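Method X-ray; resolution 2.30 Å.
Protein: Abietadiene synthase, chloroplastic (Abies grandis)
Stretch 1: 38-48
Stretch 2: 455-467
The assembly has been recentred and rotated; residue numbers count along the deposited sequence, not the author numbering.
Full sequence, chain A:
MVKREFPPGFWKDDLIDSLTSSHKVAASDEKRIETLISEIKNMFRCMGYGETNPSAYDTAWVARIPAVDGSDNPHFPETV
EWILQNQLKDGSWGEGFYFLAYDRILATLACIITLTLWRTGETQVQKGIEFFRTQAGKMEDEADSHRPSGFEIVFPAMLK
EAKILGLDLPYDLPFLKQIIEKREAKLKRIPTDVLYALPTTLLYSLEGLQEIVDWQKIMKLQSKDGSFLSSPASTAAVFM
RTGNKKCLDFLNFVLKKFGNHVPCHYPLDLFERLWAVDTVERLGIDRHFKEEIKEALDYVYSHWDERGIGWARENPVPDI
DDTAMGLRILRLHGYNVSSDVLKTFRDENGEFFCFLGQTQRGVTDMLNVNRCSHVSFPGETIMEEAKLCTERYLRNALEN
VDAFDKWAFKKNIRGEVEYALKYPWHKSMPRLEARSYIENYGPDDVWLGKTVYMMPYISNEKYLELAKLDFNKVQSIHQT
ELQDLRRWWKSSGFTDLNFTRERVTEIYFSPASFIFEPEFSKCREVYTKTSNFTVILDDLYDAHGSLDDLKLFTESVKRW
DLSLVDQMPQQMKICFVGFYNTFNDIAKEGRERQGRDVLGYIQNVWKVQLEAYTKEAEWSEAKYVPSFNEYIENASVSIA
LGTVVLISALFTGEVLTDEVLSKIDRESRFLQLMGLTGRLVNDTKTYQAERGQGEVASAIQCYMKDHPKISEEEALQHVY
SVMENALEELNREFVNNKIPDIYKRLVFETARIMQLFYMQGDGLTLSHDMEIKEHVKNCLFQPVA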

# COMPACT_ATOMS: atom_id res chain seq x y z
N SER A 38 -6.11 17.63 13.78
CA SER A 38 -5.48 18.93 13.63
C SER A 38 -3.98 18.82 13.86
O SER A 38 -3.19 19.56 13.27
N GLU A 39 -3.57 17.88 14.71
CA GLU A 39 -2.16 17.68 15.01
C GLU A 39 -1.43 17.04 13.84
O GLU A 39 -0.27 17.36 13.56
N ILE A 40 -2.11 16.12 13.17
CA ILE A 40 -1.54 15.43 12.02
C ILE A 40 -1.53 16.36 10.82
O ILE A 40 -0.64 16.29 9.97
N LYS A 41 -2.51 17.25 10.74
CA LYS A 41 -2.53 18.21 9.64
C LYS A 41 -1.33 19.15 9.80
O LYS A 41 -0.74 19.58 8.81
N ASN A 42 -0.98 19.46 11.04
CA ASN A 42 0.16 20.33 11.28
C ASN A 42 1.44 19.60 10.87
O ASN A 42 2.35 20.21 10.32
N MET A 43 1.51 18.30 11.14
CA MET A 43 2.68 17.52 10.74
C MET A 43 2.89 17.68 9.24
O MET A 43 3.99 18.01 8.79
N PHE A 44 1.83 17.46 8.46
CA PHE A 44 1.94 17.59 7.02
C PHE A 44 2.39 18.99 6.59
O PHE A 44 3.20 19.14 5.68
N ARG A 45 1.85 20.02 7.25
CA ARG A 45 2.20 21.40 6.92
C ARG A 45 3.64 21.73 7.30
O ARG A 45 4.25 22.63 6.73
N CYS A 46 4.18 20.99 8.26
CA CYS A 46 5.56 21.20 8.72
C CYS A 46 6.59 20.49 7.84
O CYS A 46 7.76 20.86 7.84
N MET A 47 6.16 19.47 7.11
CA MET A 47 7.09 18.74 6.25
C MET A 47 7.94 19.64 5.37
O MET A 47 7.42 20.49 4.65
N GLY A 48 9.25 19.44 5.45
CA GLY A 48 10.19 20.22 4.66
C GLY A 48 11.20 19.28 4.02
O GLY A 48 10.84 18.51 3.13
N MET A 455 12.08 8.23 12.02
CA MET A 455 11.33 9.13 11.17
C MET A 455 9.99 9.45 11.84
O MET A 455 8.99 8.77 11.59
N PRO A 456 9.96 10.48 12.71
CA PRO A 456 8.80 10.96 13.47
C PRO A 456 7.51 11.15 12.67
O PRO A 456 6.42 11.06 13.23
N TYR A 457 7.63 11.41 11.37
CA TYR A 457 6.44 11.62 10.55
C TYR A 457 5.98 10.39 9.77
O TYR A 457 5.03 10.47 8.99
N ILE A 458 6.64 9.26 10.00
CA ILE A 458 6.23 8.02 9.35
C ILE A 458 5.84 7.02 10.45
O ILE A 458 4.82 6.33 10.34
N SER A 459 6.66 6.96 11.49
CA SER A 459 6.44 6.09 12.65
C SER A 459 5.99 7.02 13.76
O SER A 459 6.79 7.78 14.32
N ASN A 460 4.71 6.96 14.09
CA ASN A 460 4.14 7.85 15.09
C ASN A 460 2.92 7.23 15.76
O ASN A 460 2.07 6.64 15.10
N GLU A 461 2.84 7.39 17.08
CA GLU A 461 1.72 6.87 17.87
C GLU A 461 0.39 7.53 17.49
O GLU A 461 -0.67 6.91 17.62
N LYS A 462 0.45 8.77 17.04
CA LYS A 462 -0.76 9.50 16.68
C LYS A 462 -1.52 8.96 15.47
O LYS A 462 -2.75 9.01 15.45
N TYR A 463 -0.81 8.46 14.47
CA TYR A 463 -1.47 7.91 13.29
C TYR A 463 -2.28 6.70 13.75
O TYR A 463 -3.46 6.57 13.42
N LEU A 464 -1.63 5.81 14.49
CA LEU A 464 -2.26 4.59 14.98
C LEU A 464 -3.41 4.85 15.94
O LEU A 464 -4.43 4.16 15.90
N GLU A 465 -3.23 5.83 16.82
CA GLU A 465 -4.27 6.16 17.78
C GLU A 465 -5.51 6.60 17.01
O GLU A 465 -6.62 6.17 17.31
N LEU A 466 -5.32 7.45 16.01
CA LEU A 466 -6.44 7.94 15.22
C LEU A 466 -7.07 6.83 14.39
O LEU A 466 -8.29 6.77 14.27
N ALA A 467 -6.24 5.95 13.83
CA ALA A 467 -6.72 4.84 13.01
C ALA A 467 -7.64 3.90 13.80
O ALA A 467 -8.63 3.39 13.27

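The most unusual feature of this contact is a methionine held between two tyrosines. Met43 points from its helix toward the other stretch, its chi1 at -93°, between wells, with chi2 t and chi3 p. Its CG lies over one face of the Tyr457 ring, 4.2 Å from the centroid, a CH-pi contact, and its CE reaches CD1 of Tyr457 at 3.3 Å and CZ of Tyr463 at 3.5 Å. An unbranched, flexible and polarizable side chain suits such a slot, because it can thread its terminal methyl between the two rings; the sulfur lies obliquely to both.

Tyr457 (chi1 m) also points toward the helix, and its CD2 meets CG of Met47 at 4.0 Å, just where the chain leaves helical geometry. Tyr463 (chi1 m) starts sideways, but its ring end swings inward. Its hydroxyl finds a polar partner within its own stretch, OH donating to Tyr457 O at 2.7 Å, so a buried tyrosine can pack against apolar neighbours without leaving that group unsatisfied. This bond also ties the helix to the loop before it.

One turn earlier in the first helix, Ile40 (m, t) points in and is buried. Its CD1 sits at the edge of the Tyr463 ring, 3.7 Å from CD1 of that residue, and 3.8 Å from CD2 of Leu466 (t, p), whose CD2 supplies an apolar partner for the isoleucine.

At the more exposed margin, charge replaces grease. Glu39 (m, t) and the extended Lys462 (m, t, t, t) form a salt bridge, OE2 of Glu39 to NZ of Lys462 at 3.0 Å, although its hydrogen bond is weak. Asn460 (chi1 t) caps the second helix by accepting from Lys462 N, while its ND2 donates to Pro456 O at 3.3 Å, bracing the loop next to Met43.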

# COMPACT_ATOMS: atom_id res chain seq x y z
CB SER A 38 -6.11 19.95 14.59
OG SER A 38 -5.83 19.64 15.94
CB GLU A 39 -1.99 16.83 16.27
CG GLU A 39 -2.32 17.57 17.55
CD GLU A 39 -2.16 16.71 18.79
OE1 GLU A 39 -2.22 17.27 19.91
OE2 GLU A 39 -1.97 15.48 18.65
CB ILE A 40 -2.33 14.14 11.71
CG1 ILE A 40 -2.07 13.11 12.81
CG2 ILE A 40 -1.94 13.59 10.35
CD1 ILE A 40 -2.90 11.86 12.68
CB LYS A 41 -3.83 19.04 9.64
CG LYS A 41 -5.03 18.33 9.05
CD LYS A 41 -6.20 19.29 8.92
CE LYS A 41 -7.38 18.65 8.21
NZ LYS A 41 -8.49 19.63 8.03
CB ASN A 42 0.25 20.73 12.76
CG ASN A 42 1.30 21.81 13.01
OD1 ASN A 42 1.18 22.94 12.53
ND2 ASN A 42 2.33 21.46 13.77
CB MET A 43 2.51 16.04 11.07
CG MET A 43 3.06 15.62 12.42
SD MET A 43 2.67 13.89 12.79
CE MET A 43 3.54 13.09 11.52
CB PHE A 44 0.62 17.25 6.33
CG PHE A 44 0.42 15.79 6.08
CD1 PHE A 44 -0.09 14.96 7.07
CD2 PHE A 44 0.76 15.23 4.85
CE1 PHE A 44 -0.26 13.59 6.85
CE2 PHE A 44 0.60 13.87 4.61
CZ PHE A 44 0.08 13.04 5.62
CB ARG A 45 1.25 22.37 7.61
CG ARG A 45 -0.20 22.21 7.17
CD ARG A 45 -1.06 23.34 7.71
NE ARG A 45 -0.59 24.64 7.23
CZ ARG A 45 -1.14 25.81 7.54
NH1 ARG A 45 -2.20 25.86 8.34
NH2 ARG A 45 -0.62 26.93 7.05
CB CYS A 46 5.73 20.70 10.15
SG CYS A 46 5.05 21.79 11.41
CB MET A 47 6.33 17.73 5.39
CG MET A 47 6.15 16.39 6.08
SD MET A 47 4.93 15.34 5.31
CE MET A 47 4.16 14.64 6.76
CB MET A 455 11.11 8.52 9.79
CG MET A 455 11.44 9.47 8.63
SD MET A 455 13.20 9.78 8.40
CE MET A 455 13.63 8.28 8.02
CB PRO A 456 9.31 12.28 14.05
CG PRO A 456 10.76 12.02 14.26
CD PRO A 456 11.14 11.31 12.99
CB TYR A 457 6.64 12.83 9.63
CG TYR A 457 6.85 14.13 10.38
CD1 TYR A 457 6.66 14.19 11.77
CD2 TYR A 457 7.23 15.29 9.72
CE1 TYR A 457 6.85 15.38 12.48
CE2 TYR A 457 7.42 16.49 10.43
CZ TYR A 457 7.23 16.52 11.80
OH TYR A 457 7.42 17.69 12.50
CB ILE A 458 7.36 7.40 8.50
CG1 ILE A 458 7.83 8.41 7.45
CG2 ILE A 458 6.84 6.14 7.82
CD1 ILE A 458 9.01 7.93 6.63
CB SER A 459 7.73 5.37 13.05
OG SER A 459 8.21 4.53 12.01
CB ASN A 460 3.76 9.16 14.40
CG ASN A 460 3.28 10.22 15.36
OD1 ASN A 460 2.26 10.04 16.03
ND2 ASN A 460 4.00 11.33 15.44
CB GLU A 461 1.99 7.10 19.35
CG GLU A 461 3.18 6.35 19.92
CD GLU A 461 2.84 4.93 20.32
OE1 GLU A 461 3.74 4.23 20.84
OE2 GLU A 461 1.68 4.52 20.12
CB LYS A 462 -0.44 10.99 16.50
CG LYS A 462 -0.01 11.63 17.81
CD LYS A 462 0.26 13.11 17.67
CE LYS A 462 0.60 13.70 19.04
NZ LYS A 462 1.04 15.12 18.96
CB TYR A 463 -0.46 7.44 12.24
CG TYR A 463 0.33 8.52 11.53
CD1 TYR A 463 -0.26 9.72 11.17
CD2 TYR A 463 1.66 8.29 11.17
CE1 TYR A 463 0.45 10.68 10.45
CE2 TYR A 463 2.38 9.25 10.45
CZ TYR A 463 1.77 10.44 10.09
OH TYR A 463 2.48 11.39 9.39
CB LEU A 464 -1.22 3.69 15.65
CG LEU A 464 -1.76 2.32 16.07
CD1 LEU A 464 -2.41 1.63 14.87
CD2 LEU A 464 -0.64 1.47 16.64
CB GLU A 465 -3.79 7.29 18.70
CG GLU A 465 -4.79 7.68 19.77
CD GLU A 465 -4.26 8.77 20.69
OE1 GLU A 465 -4.98 9.13 21.65
OE2 GLU A 465 -3.13 9.25 20.45
CB LEU A 466 -5.99 9.07 14.30
CG LEU A 466 -7.07 9.61 13.38
CD1 LEU A 466 -8.23 10.16 14.21
CD2 LEU A 466 -6.47 10.70 12.50
CB ALA A 467 -5.54 4.05 12.47